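B-agarase (Agarivorans gilvus, PDB 5Z6P) hydrolyses agarose as a glycoside hydrolase of family 50, probably by cleaving its beta-galactosidic linkages. Local coordinates at residues Y298-T303 with G429-G434; D638-N643 with I660-I665; M695-M700 with K752-S757; V703-Y708 with Y759-R764. All coordinates share one frame; numbering follows the deposited sequence.

Interaction 1. Residues Y298-T303 with G429-G434; sequences YPYFAT and GFTCLG
Thr303 and Phe430 bring the two backbones closest, CA to CA 5.1 Å, where strand residues of 298-303 meet the irregular 429-434 at 98°. Gly429, just after helix 413-428, has positive phi, and the chain then passes Thr303, whose carbonyl O receives weak bonds from the backbone N of both Thr431 and Cys432. The side chain of Thr431 ties the junction together. With chi1 at 48°, its OG1 sits between its own backbone N and carbonyl carbon and faces the strand. There Thr431 OG1 donates to Phe301 O (2.7 Å), lying in the carbonyl plane on a lone pair, and accepts a nearly straight bond from Thr303 N (2.9 Å), so one hydroxyl bridges two peptide groups of the strand. Tyr300 slides past Thr431 in the opposite direction, and its OH donates to Thr431 O at 2.6 Å, coming from well above the carbonyl plane. At the other end, CB of Thr303 lies at the edge of the Phe430 ring, 3.6 Å from CD1. Everything that touches is buried: Thr303 OG1 is bonded to Asn755 of helix 745-762, which also packs on Phe430, while Ala302 and Cys432 rest on Phe450 of strand 449-453.

Interaction 2. Residues D638-N643 with I660-I665; sequences DVVSYN and IDMPSI
Tyr642 and Ser664 both turn their side chains back beside their own backbone N, with chi1 of -49° and -53°, and this brings the edge of the tyrosine ring to the serine, Tyr642 CE1 to Ser664 CB 3.8 Å. The strands carrying them are the two parallel arms of a beta-alpha-beta crossover, 640-643 and 664-668 joined through helix 657-660, in the wall of the catalytic barrel. Three backbone bonds zip them together: Val640 N to Pro663 O, Ile665 N to Val640 O, and Tyr642 N to Ile665 O, the last almost linear (170°). Val640 stands beside Ser664 on one face of the sheet. There the Val640 side chain crosses that of Met662 at about a right angle, CG2 meeting Met662 CB, and helix 627-634 packs on Met662 and Tyr642. On the other face Ser641 pairs with Ile665, whose CG2 branch is wedged between Ser641 CB and Val639 CG1, at 3.7 Å from each; the hydroxyl of Ser641 bonds to Leu616 O. Before the paired strands, Pro663 CG presses against Asp638 O at 3.3 Å. A single water lies in the plane of the Tyr642 ring at its edge, 2.5 Å from Tyr642 OH and 2.7 Å from Ser664 OG.

Interaction 3. Residues M695-M700 with K752-S757; sequences MFERYM and KRVNQS
Val754 drives its two methyls against Met700, CG2 reaching Met700 CB at 3.7 Å and CG1 lying 3.8 Å from the same atom. This is the close-packed part of the contact. The same CG2 branch of Val754 also meets CE1 of the Phe696 ring at 3.9 Å and rests on the backbone of Glu697, CA at 3.9 Å, so three residues of one helix form a seat for a single methyl of the other. Phe696 and Met700 both cross the valine at about a right angle, and Met700, bent at chi2 and chi3, folds its CE back to within 4.0 Å of Val754 CG1. The segments 695-700 and 752-757 of helices 689-704 and 745-762 run at 28°, their axes 9.7 Å apart, as neighbouring helices do in the outer layer of a (beta/alpha)8 barrel. Toward solvent the contact thins to one charged pair between partly exposed residues. Glu697 extends, CG anti to its backbone N (chi1 -179°), to meet the guanidinium of Arg753. NE and NH2 of Arg753 both grip Glu697 OE1, each at 2.7 Å, side-on in a salt bridge. OE1 lies in the guanidinium plane, yet both nitrogens approach it from the same face of the carboxylate, well above its plane.

Interaction 4. Residues V703-Y708 with Y759-R764; sequences VVDNPY and YPKRFR
Arg762 leaves its helix alongside Val704, its CB near the CG1 methyl. CG is anti to the backbone N, and above it the chain bends (chi2 92°), which turns the long arm across the end of helix 689-704. Arg762 CG itself lies 3.7 Å over the centre of the Phe763 ring. Arg762 CD and then NE pass Val704 O, CD at 3.5 Å, and Arg762 CZ arrives 3.5 Å from Asn706 O. The tip is held by carbonyls. NH1 of Arg762 donates to Asn706 O (2.9 Å, 150°), approaching from above that carbonyl plane, and gives a weak bond to Val704 O at 2.8 Å; NH2 adds another weak bond to Asn706 O and also bonds to Trp290 O outside the two segments. Nearer the surface, the Lys761 chain crosses Val704 at about a right angle, its CD lying against Val704 CG1 and passing 3.4 Å from Asp705 OD1. Gathering several carbonyl oxygens about its guanidinium probably stabilises the charge on Arg762. Asn706 OD1 in turn accepts from Tyr708 N at 2.9 Å, forming an Asx turn within a helix-to-strand connection, here between helix 689-704 and strand 709-714, of the kind that recurs in (beta/alpha)8 barrels.

Overall arrangement
Along the chain interaction 1 closes first, then interaction 2, while the segments of interactions 3 and 4 alternate because both use helices 689-704 and 745-762; their centres lie 12 Å apart. Interactions 1 and 2, centres 16 Å apart, reach the same sheet, in which strand 709-714 lies between strands 299-305 and 664-668. The helix pair and the loop that follows helix 689-704 join these: Met700 of interaction 3 packs on Thr303 of interaction 1, Tyr759 of interaction 4 bonds through its hydroxyl to Phe301 N, and Tyr708 O, in that loop, bonds to Ser664 N of interaction 2. The C-terminal helix thus packs against an early strand, bringing sequence-distant parts of the barrel domain together.

Interaction 1. Residues Y298-T303 with G429-G434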
loop_
_atom_site.group_PDB
_atom_site.type_symbol
_atom_site.label_atom_id
_atom_site.label_comp_id
_atom_site.label_asym_id
_atom_site.label_seq_id
_atom_site.Cartn_x
_atom_site.Cartn_y
_atom_site.Cartn_z
ATOM N N TYR A 298 17.707 21.322 -15.804
ATOM C CA TYR A 298 18.527 20.486 -14.924
ATOM C C TYR A 298 17.966 19.086 -14.779
ATOM O O TYR A 298 16.769 18.912 -14.634
ATOM C CB TYR A 298 18.657 21.130 -13.551
ATOM C CG TYR A 298 19.325 22.472 -13.602
ATOM C CD1 TYR A 298 20.710 22.585 -13.492
ATOM C CD2 TYR A 298 18.580 23.632 -13.752
ATOM C CE1 TYR A 298 21.325 23.807 -13.540
ATOM C CE2 TYR A 298 19.189 24.864 -13.789
ATOM C CZ TYR A 298 20.564 24.946 -13.688
ATOM O OH TYR A 298 21.158 26.179 -13.731
ATOM N N PRO A 299 18.828 18.074 -14.809
ATOM C CA PRO A 299 18.270 16.731 -14.642
ATOM C C PRO A 299 17.555 16.581 -13.292
ATOM O O PRO A 299 17.932 17.210 -12.308
ATOM C CB PRO A 299 19.492 15.822 -14.733
ATOM C CG PRO A 299 20.538 16.631 -15.385
ATOM C CD PRO A 299 20.280 18.051 -15.026
ATOM N N TYR A 300 16.499 15.774 -13.265
ATOM C CA TYR A 300 15.658 15.695 -12.085
ATOM C C TYR A 300 15.290 14.254 -11.747
ATOM O O TYR A 300 15.018 13.431 -12.612
ATOM C CB TYR A 300 14.409 16.567 -12.288
ATOM C CG TYR A 300 13.438 16.640 -11.116
ATOM C CD1 TYR A 300 13.596 17.590 -10.114
ATOM C CD2 TYR A 300 12.344 15.779 -11.036
ATOM C CE1 TYR A 300 12.708 17.671 -9.050
ATOM C CE2 TYR A 300 11.441 15.857 -9.975
ATOM C CZ TYR A 300 11.631 16.810 -8.985
ATOM O OH TYR A 300 10.752 16.903 -7.947
ATOM N N PHE A 301 15.323 13.961 -10.459
ATOM C CA PHE A 301 14.902 12.691 -9.931
ATOM C C PHE A 301 13.972 13.012 -8.745
ATOM O O PHE A 301 14.305 13.829 -7.888
ATOM C CB PHE A 301 16.108 11.850 -9.525
ATOM C CG PHE A 301 15.773 10.425 -9.153
ATOM C CD1 PHE A 301 15.732 9.427 -10.121
ATOM C CD2 PHE A 301 15.529 10.077 -7.825
ATOM C CE1 PHE A 301 15.441 8.118 -9.785
ATOM C CE2 PHE A 301 15.232 8.773 -7.471
ATOM C CZ PHE A 301 15.193 7.786 -8.445
ATOM N N ALA A 302 12.794 12.400 -8.719
ATOM C CA ALA A 302 11.744 12.809 -7.767
ATOM C C ALA A 302 11.729 11.985 -6.486
ATOM O O ALA A 302 11.411 10.810 -6.514
ATOM C CB ALA A 302 10.367 12.741 -8.433
ATOM N N THR A 303 12.056 12.609 -5.357
ATOM C CA THR A 303 11.926 11.928 -4.069
ATOM C C THR A 303 11.069 12.776 -3.137
ATOM O O THR A 303 11.195 13.999 -3.107
ATOM C CB THR A 303 13.304 11.639 -3.400
ATOM O OG1 THR A 303 14.039 12.862 -3.249
ATOM C CG2 THR A 303 14.119 10.654 -4.250
ATOM N N GLY A 429 16.343 16.836 1.994
ATOM C CA GLY A 429 16.822 16.596 0.644
ATOM C C GLY A 429 15.790 16.175 -0.394
ATOM O O GLY A 429 16.134 15.971 -1.555
ATOM N N PHE A 430 14.525 16.040 0.009
ATOM C CA PHE A 430 13.511 15.588 -0.934
ATOM C C PHE A 430 13.341 16.633 -2.003
ATOM O O PHE A 430 13.433 17.815 -1.717
ATOM C CB PHE A 430 12.173 15.316 -0.247
ATOM C CG PHE A 430 12.149 14.049 0.539
ATOM C CD1 PHE A 430 12.368 12.827 -0.081
ATOM C CD2 PHE A 430 11.914 14.073 1.909
ATOM C CE1 PHE A 430 12.338 11.661 0.645
ATOM C CE2 PHE A 430 11.884 12.904 2.637
ATOM C CZ PHE A 430 12.107 11.700 2.012
ATOM N N THR A 431 13.121 16.191 -3.238
ATOM C CA THR A 431 12.990 17.105 -4.361
ATOM C C THR A 431 11.548 17.432 -4.718
ATOM O O THR A 431 11.291 18.163 -5.686
ATOM C CB THR A 431 13.679 16.535 -5.621
ATOM O OG1 THR A 431 13.279 15.175 -5.811
ATOM C CG2 THR A 431 15.209 16.603 -5.461
ATOM N N CYS A 432 10.610 16.878 -3.952
ATOM C CA CYS A 432 9.201 17.181 -4.162
ATOM C C CYS A 432 8.334 16.887 -2.964
ATOM O O CYS A 432 8.750 16.238 -2.017
ATOM C CB CYS A 432 8.630 16.388 -5.346
ATOM S SG CYS A 432 8.335 14.646 -4.963
ATOM N N LEU A 433 7.108 17.380 -3.069
ATOM C CA LEU A 433 5.973 16.946 -2.291
ATOM C C LEU A 433 5.224 15.939 -3.160
ATOM O O LEU A 433 4.972 16.210 -4.340
ATOM C CB LEU A 433 5.075 18.134 -1.928
ATOM C CG LEU A 433 5.764 19.345 -1.271
ATOM C CD1 LEU A 433 4.793 20.505 -1.086
ATOM C CD2 LEU A 433 6.361 18.939 0.045
ATOM N N GLY A 434 4.875 14.791 -2.583
ATOM C CA GLY A 434 4.310 13.685 -3.322
ATOM C C GLY A 434 2.816 13.757 -3.578
ATOM O O GLY A 434 2.237 14.829 -3.585
#

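Interaction 2. Residues D638-N643 with I660-I665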
loop_
_atom_site.group_PDB
_atom_site.type_symbol
_atom_site.label_atom_id
_atom_site.label_comp_id
_atom_site.label_asym_id
_atom_site.label_seq_id
_atom_site.Cartn_x
_atom_site.Cartn_y
_atom_site.Cartn_z
ATOM N N ASP A 638 2.727 9.972 -19.949
ATOM C CA ASP A 638 4.069 10.472 -20.069
ATOM C C ASP A 638 5.018 9.648 -19.178
ATOM O O ASP A 638 6.165 9.370 -19.554
ATOM C CB ASP A 638 4.100 11.945 -19.708
ATOM C CG ASP A 638 3.309 12.802 -20.686
ATOM O OD1 ASP A 638 3.542 12.713 -21.901
ATOM O OD2 ASP A 638 2.457 13.567 -20.239
ATOM N N VAL A 639 4.522 9.262 -18.005
ATOM C CA VAL A 639 5.264 8.434 -17.070
ATOM C C VAL A 639 4.333 7.362 -16.566
ATOM O O VAL A 639 3.191 7.664 -16.213
ATOM C CB VAL A 639 5.805 9.234 -15.862
ATOM C CG1 VAL A 639 6.553 8.310 -14.897
ATOM C CG2 VAL A 639 6.679 10.366 -16.302
ATOM N N VAL A 640 4.800 6.120 -16.521
ATOM C CA VAL A 640 3.988 5.051 -15.963
ATOM C C VAL A 640 4.230 4.982 -14.450
ATOM O O VAL A 640 5.386 4.982 -13.998
ATOM C CB VAL A 640 4.279 3.682 -16.618
ATOM C CG1 VAL A 640 3.307 2.642 -16.112
ATOM C CG2 VAL A 640 4.186 3.771 -18.146
ATOM N N SER A 641 3.142 4.966 -13.674
ATOM C CA SER A 641 3.248 4.973 -12.220
ATOM C C SER A 641 2.844 3.622 -11.642
ATOM O O SER A 641 1.850 3.020 -12.071
ATOM C CB SER A 641 2.401 6.097 -11.605
ATOM O OG SER A 641 1.047 6.083 -12.021
ATOM N N TYR A 642 3.652 3.140 -10.701
ATOM C CA TYR A 642 3.398 1.901 -9.971
ATOM C C TYR A 642 3.459 2.143 -8.455
ATOM O O TYR A 642 4.262 2.952 -8.003
ATOM C CB TYR A 642 4.428 0.818 -10.331
ATOM C CG TYR A 642 4.659 0.592 -11.812
ATOM C CD1 TYR A 642 5.578 1.359 -12.519
ATOM C CD2 TYR A 642 3.972 -0.413 -12.493
ATOM C CE1 TYR A 642 5.802 1.131 -13.888
ATOM C CE2 TYR A 642 4.179 -0.647 -13.836
ATOM C CZ TYR A 642 5.091 0.136 -14.534
ATOM O OH TYR A 642 5.291 -0.100 -15.876
ATOM N N ASN A 643 2.630 1.440 -7.685
ATOM C CA ASN A 643 2.813 1.398 -6.226
ATOM C C ASN A 643 3.436 0.053 -5.879
ATOM O O ASN A 643 3.032 -0.955 -6.423
ATOM C CB ASN A 643 1.490 1.594 -5.469
ATOM C CG ASN A 643 0.879 2.972 -5.683
ATOM O OD1 ASN A 643 1.548 3.917 -6.115
ATOM N ND2 ASN A 643 -0.394 3.092 -5.360
ATOM N N ILE A 660 8.878 -2.320 -22.398
ATOM C CA ILE A 660 7.969 -1.178 -22.369
ATOM C C ILE A 660 8.746 0.095 -22.671
ATOM O O ILE A 660 8.287 0.947 -23.423
ATOM C CB ILE A 660 7.264 -1.052 -20.989
ATOM C CG1 ILE A 660 6.465 -2.317 -20.662
ATOM C CG2 ILE A 660 6.417 0.190 -20.917
ATOM C CD1 ILE A 660 5.381 -2.652 -21.664
ATOM N N ASP A 661 9.933 0.194 -22.071
ATOM C CA ASP A 661 10.857 1.307 -22.262
ATOM C C ASP A 661 10.183 2.663 -22.093
ATOM O O ASP A 661 10.280 3.542 -22.953
ATOM C CB ASP A 661 11.547 1.218 -23.643
ATOM C CG ASP A 661 12.621 2.296 -23.836
ATOM O OD1 ASP A 661 13.182 2.766 -22.828
ATOM O OD2 ASP A 661 12.869 2.709 -24.984
ATOM N N MET A 662 9.495 2.815 -20.963
ATOM C CA MET A 662 8.889 4.078 -20.567
ATOM C C MET A 662 9.554 4.575 -19.284
ATOM O O MET A 662 9.935 3.764 -18.446
ATOM C CB MET A 662 7.364 3.916 -20.345
ATOM C CG MET A 662 6.547 3.784 -21.629
ATOM S SD MET A 662 6.453 5.329 -22.522
ATOM C CE MET A 662 5.264 6.214 -21.516
ATOM N N PRO A 663 9.690 5.905 -19.124
ATOM C CA PRO A 663 10.051 6.397 -17.797
ATOM C C PRO A 663 8.959 6.018 -16.804
ATOM O O PRO A 663 7.764 6.075 -17.142
ATOM C CB PRO A 663 10.128 7.901 -17.984
ATOM C CG PRO A 663 9.210 8.184 -19.119
ATOM C CD PRO A 663 9.276 6.995 -20.020
ATOM N N SER A 664 9.375 5.602 -15.613
ATOM C CA SER A 664 8.465 5.051 -14.620
ATOM C C SER A 664 8.658 5.748 -13.273
ATOM O O SER A 664 9.724 6.332 -13.016
ATOM C CB SER A 664 8.684 3.544 -14.469
ATOM O OG SER A 664 8.627 2.885 -15.725
ATOM N N ILE A 665 7.629 5.693 -12.425
ATOM C CA ILE A 665 7.731 6.279 -11.090
ATOM C C ILE A 665 7.029 5.420 -10.023
ATOM O O ILE A 665 5.949 4.866 -10.252
ATOM C CB ILE A 665 7.177 7.734 -11.091
ATOM C CG1 ILE A 665 7.608 8.490 -9.828
ATOM C CG2 ILE A 665 5.656 7.755 -11.329
ATOM C CD1 ILE A 665 7.405 9.998 -9.927
HETATM O O HOH W 1 7.034 1.206 -17.163
#

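Interaction 3. Residues M695-M700 with K752-S757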
loop_
_atom_site.group_PDB
_atom_site.type_symbol
_atom_site.label_atom_id
_atom_site.label_comp_id
_atom_site.label_asym_id
_atom_site.label_seq_id
_atom_site.Cartn_x
_atom_site.Cartn_y
_atom_site.Cartn_z
ATOM N N MET A 695 16.025 0.020 5.754
ATOM C CA MET A 695 15.262 -0.575 4.674
ATOM C C MET A 695 14.801 0.488 3.686
ATOM O O MET A 695 14.701 0.211 2.498
ATOM C CB MET A 695 14.087 -1.380 5.230
ATOM C CG MET A 695 14.567 -2.604 6.011
ATOM S SD MET A 695 13.258 -3.620 6.704
ATOM C CE MET A 695 12.663 -4.444 5.215
ATOM N N PHE A 696 14.534 1.699 4.171
ATOM C CA PHE A 696 14.199 2.815 3.293
ATOM C C PHE A 696 15.346 3.024 2.297
ATOM O O PHE A 696 15.128 3.163 1.090
ATOM C CB PHE A 696 13.946 4.096 4.091
ATOM C CG PHE A 696 13.702 5.316 3.237
ATOM C CD1 PHE A 696 14.765 6.066 2.744
ATOM C CD2 PHE A 696 12.405 5.725 2.946
ATOM C CE1 PHE A 696 14.548 7.180 1.959
ATOM C CE2 PHE A 696 12.171 6.845 2.159
ATOM C CZ PHE A 696 13.249 7.574 1.654
ATOM N N GLU A 697 16.567 3.032 2.816
ATOM C CA GLU A 697 17.727 3.274 1.980
ATOM C C GLU A 697 17.903 2.158 0.967
ATOM O O GLU A 697 18.147 2.428 -0.199
ATOM C CB GLU A 697 18.998 3.425 2.830
ATOM C CG GLU A 697 20.220 3.699 2.007
ATOM C CD GLU A 697 21.365 4.271 2.819
ATOM O OE1 GLU A 697 21.423 4.011 4.035
ATOM O OE2 GLU A 697 22.191 4.990 2.226
ATOM N N ARG A 698 17.775 0.912 1.409
ATOM C CA ARG A 698 17.923 -0.228 0.520
ATOM C C ARG A 698 16.902 -0.179 -0.626
ATOM O O ARG A 698 17.238 -0.435 -1.780
ATOM C CB ARG A 698 17.784 -1.538 1.288
ATOM C CG ARG A 698 19.030 -1.954 2.074
ATOM C CD ARG A 698 18.830 -3.347 2.687
ATOM N NE ARG A 698 19.148 -3.334 4.106
ATOM C CZ ARG A 698 18.429 -3.926 5.044
ATOM N NH1 ARG A 698 17.340 -4.612 4.732
ATOM N NH2 ARG A 698 18.807 -3.833 6.299
ATOM N N TYR A 699 15.660 0.153 -0.296
ATOM C CA TYR A 699 14.633 0.331 -1.315
ATOM C C TYR A 699 15.086 1.375 -2.306
ATOM O O TYR A 699 15.113 1.117 -3.493
ATOM C CB TYR A 699 13.285 0.737 -0.703
ATOM C CG TYR A 699 12.099 0.703 -1.685
ATOM C CD1 TYR A 699 11.929 1.679 -2.662
ATOM C CD2 TYR A 699 11.142 -0.300 -1.601
ATOM C CE1 TYR A 699 10.814 1.644 -3.546
ATOM C CE2 TYR A 699 10.045 -0.347 -2.485
ATOM C CZ TYR A 699 9.886 0.616 -3.441
ATOM O OH TYR A 699 8.790 0.538 -4.279
ATOM N N MET A 700 15.470 2.544 -1.826
ATOM C CA MET A 700 15.762 3.640 -2.734
ATOM C C MET A 700 16.933 3.392 -3.678
ATOM O O MET A 700 16.890 3.838 -4.822
ATOM C CB MET A 700 15.999 4.914 -1.958
ATOM C CG MET A 700 14.716 5.496 -1.411
ATOM S SD MET A 700 13.529 5.796 -2.719
ATOM C CE MET A 700 14.439 7.010 -3.668
ATOM N N LYS A 752 18.252 11.579 4.093
ATOM C CA LYS A 752 19.402 12.431 3.779
ATOM C C LYS A 752 20.532 11.675 3.049
ATOM O O LYS A 752 21.105 12.193 2.099
ATOM C CB LYS A 752 19.947 13.094 5.055
ATOM C CG LYS A 752 19.050 14.206 5.572
ATOM C CD LYS A 752 19.672 14.942 6.727
ATOM C CE LYS A 752 18.716 15.979 7.276
ATOM N NZ LYS A 752 19.389 16.901 8.225
ATOM N N ARG A 753 20.840 10.457 3.477
ATOM C CA ARG A 753 21.827 9.644 2.772
ATOM C C ARG A 753 21.390 9.383 1.325
ATOM O O ARG A 753 22.162 9.594 0.406
ATOM C CB ARG A 753 22.079 8.322 3.505
ATOM C CG ARG A 753 22.725 8.497 4.898
ATOM C CD ARG A 753 23.273 7.187 5.424
ATOM N NE ARG A 753 22.243 6.159 5.457
ATOM C CZ ARG A 753 21.378 5.987 6.450
ATOM N NH1 ARG A 753 21.434 6.763 7.527
ATOM N NH2 ARG A 753 20.465 5.034 6.364
ATOM N N VAL A 754 20.148 8.948 1.126
ATOM C CA VAL A 754 19.648 8.751 -0.226
ATOM C C VAL A 754 19.711 10.030 -1.072
ATOM O O VAL A 754 20.267 10.038 -2.174
ATOM C CB VAL A 754 18.201 8.246 -0.225
ATOM C CG1 VAL A 754 17.624 8.295 -1.660
ATOM C CG2 VAL A 754 18.114 6.831 0.395
ATOM N N ASN A 755 19.164 11.107 -0.531
ATOM C CA ASN A 755 18.975 12.332 -1.281
ATOM C C ASN A 755 20.278 13.063 -1.616
ATOM O O ASN A 755 20.345 13.774 -2.611
ATOM C CB ASN A 755 18.034 13.262 -0.517
ATOM C CG ASN A 755 16.573 12.795 -0.570
ATOM O OD1 ASN A 755 16.155 12.141 -1.519
ATOM N ND2 ASN A 755 15.802 13.145 0.445
ATOM N N GLN A 756 21.305 12.872 -0.790
ATOM C CA GLN A 756 22.591 13.513 -1.034
ATOM C C GLN A 756 23.436 12.688 -1.998
ATOM O O GLN A 756 24.300 13.224 -2.681
ATOM C CB GLN A 756 23.361 13.740 0.275
ATOM C CG GLN A 756 24.062 12.502 0.812
ATOM C CD GLN A 756 25.048 12.801 1.935
ATOM O OE1 GLN A 756 25.552 13.916 2.044
ATOM N NE2 GLN A 756 25.331 11.796 2.768
ATOM N N SER A 757 23.178 11.389 -2.076
ATOM C CA SER A 757 23.949 10.532 -2.965
ATOM C C SER A 757 23.307 10.267 -4.342
ATOM O O SER A 757 24.015 10.033 -5.306
ATOM C CB SER A 757 24.235 9.205 -2.265
ATOM O OG SER A 757 23.170 8.293 -2.422
#

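Interaction 4. Residues V703-Y708 with Y759-R764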
loop_
_atom_site.group_PDB
_atom_site.type_symbol
_atom_site.label_atom_id
_atom_site.label_comp_id
_atom_site.label_asym_id
_atom_site.label_seq_id
_atom_site.Cartn_x
_atom_site.Cartn_y
_atom_site.Cartn_z
ATOM N N VAL A 703 15.866 1.802 -6.749
ATOM C CA VAL A 703 15.137 2.613 -7.720
ATOM C C VAL A 703 16.114 3.517 -8.462
ATOM O O VAL A 703 16.029 3.662 -9.682
ATOM C CB VAL A 703 14.034 3.449 -7.046
ATOM C CG1 VAL A 703 13.283 4.303 -8.072
ATOM C CG2 VAL A 703 13.069 2.532 -6.269
ATOM N N VAL A 704 17.041 4.117 -7.723
ATOM C CA VAL A 704 18.063 4.960 -8.323
ATOM C C VAL A 704 18.876 4.156 -9.338
ATOM O O VAL A 704 19.268 4.690 -10.368
ATOM C CB VAL A 704 18.995 5.576 -7.260
ATOM C CG1 VAL A 704 20.092 6.381 -7.912
ATOM C CG2 VAL A 704 18.204 6.475 -6.349
ATOM N N ASP A 705 19.081 2.870 -9.056
ATOM C CA ASP A 705 19.871 1.994 -9.921
ATOM C C ASP A 705 19.093 1.521 -11.153
ATOM O O ASP A 705 19.679 0.992 -12.088
ATOM C CB ASP A 705 20.368 0.762 -9.160
ATOM C CG ASP A 705 21.568 1.057 -8.251
ATOM O OD1 ASP A 705 22.148 2.154 -8.338
ATOM O OD2 ASP A 705 21.927 0.175 -7.454
ATOM N N ASN A 706 17.774 1.667 -11.135
ATOM C CA ASN A 706 16.977 1.175 -12.253
ATOM C C ASN A 706 16.809 2.267 -13.297
ATOM O O ASN A 706 16.257 3.333 -13.022
ATOM C CB ASN A 706 15.610 0.654 -11.791
ATOM C CG ASN A 706 14.865 -0.056 -12.900
ATOM O OD1 ASN A 706 14.559 0.547 -13.929
ATOM N ND2 ASN A 706 14.586 -1.342 -12.708
ATOM N N PRO A 707 17.267 1.992 -14.517
ATOM C CA PRO A 707 17.328 3.055 -15.519
ATOM C C PRO A 707 15.960 3.436 -16.112
ATOM O O PRO A 707 15.915 4.323 -16.948
ATOM C CB PRO A 707 18.250 2.464 -16.593
ATOM C CG PRO A 707 18.036 0.994 -16.490
ATOM C CD PRO A 707 17.751 0.699 -15.042
ATOM N N TYR A 708 14.875 2.801 -15.686
ATOM C CA TYR A 708 13.558 3.205 -16.179
ATOM C C TYR A 708 12.811 4.058 -15.177
ATOM O O TYR A 708 11.735 4.583 -15.475
ATOM C CB TYR A 708 12.726 1.980 -16.554
ATOM C CG TYR A 708 13.399 1.191 -17.632
ATOM C CD1 TYR A 708 13.220 1.525 -18.961
ATOM C CD2 TYR A 708 14.251 0.142 -17.318
ATOM C CE1 TYR A 708 13.852 0.821 -19.960
ATOM C CE2 TYR A 708 14.892 -0.567 -18.305
ATOM C CZ TYR A 708 14.684 -0.221 -19.631
ATOM O OH TYR A 708 15.312 -0.919 -20.625
ATOM N N TYR A 759 21.827 11.826 -6.918
ATOM C CA TYR A 759 22.136 12.548 -8.130
ATOM C C TYR A 759 23.524 12.194 -8.681
ATOM O O TYR A 759 23.639 11.865 -9.859
ATOM C CB TYR A 759 22.002 14.059 -7.899
ATOM C CG TYR A 759 20.610 14.608 -8.140
ATOM C CD1 TYR A 759 19.831 14.143 -9.190
ATOM C CD2 TYR A 759 20.080 15.592 -7.316
ATOM C CE1 TYR A 759 18.546 14.665 -9.416
ATOM C CE2 TYR A 759 18.814 16.110 -7.535
ATOM C CZ TYR A 759 18.053 15.647 -8.586
ATOM O OH TYR A 759 16.788 16.157 -8.784
ATOM N N PRO A 760 24.579 12.256 -7.844
ATOM C CA PRO A 760 25.853 11.824 -8.424
ATOM C C PRO A 760 25.874 10.346 -8.800
ATOM O O PRO A 760 26.517 10.001 -9.783
ATOM C CB PRO A 760 26.879 12.132 -7.318
ATOM C CG PRO A 760 26.104 12.474 -6.105
ATOM C CD PRO A 760 24.778 12.969 -6.570
ATOM N N LYS A 761 25.169 9.489 -8.070
ATOM C CA LYS A 761 25.136 8.076 -8.447
ATOM C C LYS A 761 24.394 7.869 -9.764
ATOM O O LYS A 761 24.846 7.122 -10.631
ATOM C CB LYS A 761 24.485 7.225 -7.370
ATOM C CG LYS A 761 24.657 5.745 -7.629
ATOM C CD LYS A 761 23.567 4.910 -6.992
ATOM C CE LYS A 761 23.327 5.302 -5.550
ATOM N NZ LYS A 761 24.494 5.069 -4.671
ATOM N N ARG A 762 23.267 8.524 -9.915
ATOM C CA ARG A 762 22.452 8.369 -11.073
ATOM C C ARG A 762 23.111 8.807 -12.337
ATOM O O ARG A 762 23.162 8.075 -13.276
ATOM C CB ARG A 762 21.163 9.163 -10.941
ATOM C CG ARG A 762 20.230 9.001 -12.108
ATOM C CD ARG A 762 19.259 7.891 -11.865
ATOM N NE ARG A 762 18.463 7.604 -13.019
ATOM C CZ ARG A 762 17.622 6.601 -13.117
ATOM N NH1 ARG A 762 17.448 5.827 -12.107
ATOM N NH2 ARG A 762 16.968 6.416 -14.235
ATOM N N PHE A 763 23.609 10.029 -12.300
ATOM C CA PHE A 763 24.187 10.682 -13.430
ATOM C C PHE A 763 25.677 10.550 -13.599
ATOM O O PHE A 763 26.356 11.511 -13.852
ATOM C CB PHE A 763 23.746 12.105 -13.463
ATOM C CG PHE A 763 22.273 12.251 -13.614
ATOM C CD1 PHE A 763 21.657 11.964 -14.801
ATOM C CD2 PHE A 763 21.520 12.638 -12.564
ATOM C CE1 PHE A 763 20.320 12.089 -14.932
ATOM C CE2 PHE A 763 20.183 12.752 -12.681
ATOM C CZ PHE A 763 19.580 12.497 -13.868
ATOM N N ARG A 764 26.092 9.291 -13.523
ATOM C CA ARG A 764 27.413 8.719 -13.616
ATOM C C ARG A 764 28.237 8.903 -12.406
ATOM O O ARG A 764 28.460 7.931 -11.736
ATOM C CB ARG A 764 28.142 9.067 -14.890
ATOM C CG ARG A 764 27.263 8.883 -16.089
ATOM C CD ARG A 764 27.763 7.770 -16.971
ATOM N NE ARG A 764 27.131 7.770 -18.270
ATOM C CZ ARG A 764 27.727 7.329 -19.362
ATOM N NH1 ARG A 764 28.966 6.886 -19.295
ATOM N NH2 ARG A 764 27.100 7.348 -20.515
#